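Local atomic coordinates of uncharacterized protein VP0806 (Vibrio parahaemolyticus, PDB entry 2R5S), a protein that is of unknown function; this tetratricopeptide-repeat domain is part of a longer thioredoxin-domain protein that may act as a protein-disulfide reductase. Residues 50-55 with 79-84. Numbering follows the deposited sequence.
Sequences LLETKQ and IAKLEL
Leu51, in the last turn of helix 40-52, faces helix 73-88 and meets two residues there with its two methyls. Leu51 CD1 touches Leu82 CD1 at 3.7 Å. Leu51 CD2 lies against Lys81 CB at 3.6 Å, and Lys81 CD is 4.1 Å from the same Leu51 CD2. The fork of Leu51 therefore spans two consecutive residues of the facing helix. Leu82 has CG anti to its backbone N (chi1 -173°) and reaches Leu51 with one methyl. Both leucines are buried, and helix 56-63 adds to the packing: Ala59 touches Leu51, while Phe56 and Gln60 touch Leu82.

The other side is loose and polar. Lys81 is exposed, and its chain runs extended beyond CG past Leu51 toward Glu52. The Glu52 chain bends at chi2 (-56°), and its OE1 stays 4.0 Å from Lys81 NZ, too far for a salt bridge. Glu52 also touches His22 of helix 22-30.

Just beyond, helix 40-52 ends in a Schellman motif. Lys54 is its C-prime residue with positive phi, and Gln55 N bonds to Leu50 O at 2.9 Å. Gln55 then takes the N-cap position of helix 56-63.

Both segments lie in a tetratricopeptide-repeat region, a fold of stacked helix-turn-helix units, and the contact joins helix 40-52 to helix 73-88. Here the join is essentially apolar, and the opposite charges at its edge probably add only a weak, solvent-screened attraction.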
loop_
_atom_site.group_PDB
_atom_site.type_symbol
_atom_site.label_atom_id
_atom_site.label_comp_id
_atom_site.label_asym_id
_atom_site.label_seq_id
_atom_site.Cartn_x
_atom_site.Cartn_y
_atom_site.Cartn_z
ATOM N N LEU A 50 -3.197 -8.288 1.094
ATOM C CA LEU A 50 -3.107 -6.990 0.450
ATOM C C LEU A 50 -3.481 -5.899 1.490
ATOM O O LEU A 50 -2.809 -4.860 1.675
ATOM C CB LEU A 50 -4.035 -6.960 -0.752
ATOM C CG LEU A 50 -3.588 -7.897 -1.843
ATOM C CD1 LEU A 50 -4.641 -7.947 -2.964
ATOM C CD2 LEU A 50 -2.263 -7.386 -2.400
ATOM N N LEU A 51 -4.543 -6.175 2.205
ATOM C CA LEU A 51 -5.046 -5.257 3.143
ATOM C C LEU A 51 -4.091 -5.061 4.312
ATOM O O LEU A 51 -3.977 -3.945 4.828
ATOM C CB LEU A 51 -6.362 -5.813 3.650
ATOM C CG LEU A 51 -7.474 -4.866 3.985
ATOM C CD1 LEU A 51 -8.289 -4.792 2.730
ATOM C CD2 LEU A 51 -8.276 -5.496 5.134
ATOM N N GLU A 52 -3.431 -6.123 4.782
ATOM C CA GLU A 52 -2.520 -5.974 5.908
ATOM C C GLU A 52 -1.277 -5.220 5.457
ATOM O O GLU A 52 -0.509 -4.710 6.275
ATOM C CB GLU A 52 -2.087 -7.343 6.436
ATOM C CG GLU A 52 -3.186 -8.159 7.070
ATOM C CD GLU A 52 -3.878 -7.410 8.215
ATOM O OE1 GLU A 52 -5.031 -6.886 8.038
ATOM O OE2 GLU A 52 -3.241 -7.316 9.249
ATOM N N THR A 53 -1.059 -5.187 4.139
ATOM C CA THR A 53 0.103 -4.496 3.588
ATOM C C THR A 53 -0.273 -3.149 2.982
ATOM O O THR A 53 0.568 -2.463 2.389
ATOM C CB THR A 53 0.812 -5.325 2.569
ATOM O OG1 THR A 53 -0.127 -5.653 1.521
ATOM C CG2 THR A 53 1.421 -6.587 3.253
ATOM N N LYS A 54 -1.543 -2.793 3.165
ATOM C CA LYS A 54 -2.044 -1.449 2.946
ATOM C C LYS A 54 -2.192 -1.134 1.474
ATOM O O LYS A 54 -2.091 0.015 1.029
ATOM C CB LYS A 54 -1.231 -0.424 3.759
ATOM C CG LYS A 54 -1.187 -0.815 5.280
ATOM C CD LYS A 54 -1.048 0.362 6.223
ATOM C CE LYS A 54 -2.300 1.256 6.206
ATOM N NZ LYS A 54 -1.998 2.703 6.545
ATOM N N GLN A 55 -2.449 -2.190 0.713
ATOM C CA GLN A 55 -2.681 -2.077 -0.718
ATOM C C GLN A 55 -4.173 -2.211 -0.926
ATOM O O GLN A 55 -4.609 -3.247 -1.354
ATOM C CB GLN A 55 -1.960 -3.205 -1.425
ATOM C CG GLN A 55 -0.505 -3.404 -0.964
ATOM C CD GLN A 55 0.288 -4.296 -1.884
ATOM O OE1 GLN A 55 0.683 -3.887 -2.975
ATOM N NE2 GLN A 55 0.527 -5.527 -1.455
ATOM N N ILE A 79 -14.479 -7.113 3.766
ATOM C CA ILE A 79 -15.280 -6.046 3.242
ATOM C C ILE A 79 -15.357 -4.909 4.277
ATOM O O ILE A 79 -15.143 -3.768 3.956
ATOM C CB ILE A 79 -16.720 -6.521 3.016
ATOM C CG1 ILE A 79 -16.798 -7.546 1.883
ATOM C CG2 ILE A 79 -17.622 -5.322 2.695
ATOM C CD1 ILE A 79 -15.941 -7.292 0.632
ATOM N N ALA A 80 -15.592 -5.244 5.538
ATOM C CA ALA A 80 -15.946 -4.250 6.508
ATOM C C ALA A 80 -14.687 -3.522 6.792
ATOM O O ALA A 80 -14.729 -2.336 7.042
ATOM C CB ALA A 80 -16.498 -4.883 7.777
ATOM N N LYS A 81 -13.563 -4.244 6.792
ATOM C CA LYS A 81 -12.256 -3.603 7.011
ATOM C C LYS A 81 -11.909 -2.620 5.911
ATOM O O LYS A 81 -11.450 -1.522 6.214
ATOM C CB LYS A 81 -11.144 -4.625 7.191
ATOM C CG LYS A 81 -11.133 -5.226 8.702
ATOM C CD LYS A 81 -10.051 -6.362 8.762
ATOM C CE LYS A 81 -9.735 -6.630 10.171
ATOM N NZ LYS A 81 -8.443 -7.423 10.148
ATOM N N LEU A 82 -12.168 -3.007 4.655
ATOM C CA LEU A 82 -11.864 -2.143 3.531
ATOM C C LEU A 82 -12.730 -0.918 3.600
ATOM O O LEU A 82 -12.297 0.163 3.322
ATOM C CB LEU A 82 -12.068 -2.903 2.207
ATOM C CG LEU A 82 -11.642 -2.201 0.914
ATOM C CD1 LEU A 82 -10.086 -1.992 1.020
ATOM C CD2 LEU A 82 -12.027 -2.987 -0.342
ATOM N N GLU A 83 -13.981 -1.063 4.003
ATOM C CA GLU A 83 -14.890 0.086 4.088
ATOM C C GLU A 83 -14.509 1.033 5.216
ATOM O O GLU A 83 -14.465 2.227 5.018
ATOM C CB GLU A 83 -16.312 -0.370 4.225
ATOM C CG GLU A 83 -17.266 0.839 4.445
ATOM C CD GLU A 83 -17.346 1.809 3.189
ATOM O OE1 GLU A 83 -17.533 3.048 3.385
ATOM O OE2 GLU A 83 -17.236 1.338 2.011
ATOM N N LEU A 84 -14.197 0.533 6.409
ATOM C CA LEU A 84 -13.620 1.411 7.421
ATOM C C LEU A 84 -12.295 2.103 6.967
ATOM O O LEU A 84 -12.136 3.283 7.176
ATOM C CB LEU A 84 -13.413 0.597 8.674
ATOM C CG LEU A 84 -14.663 0.071 9.340
ATOM C CD1 LEU A 84 -14.192 -0.816 10.475
ATOM C CD2 LEU A 84 -15.510 1.252 9.857
#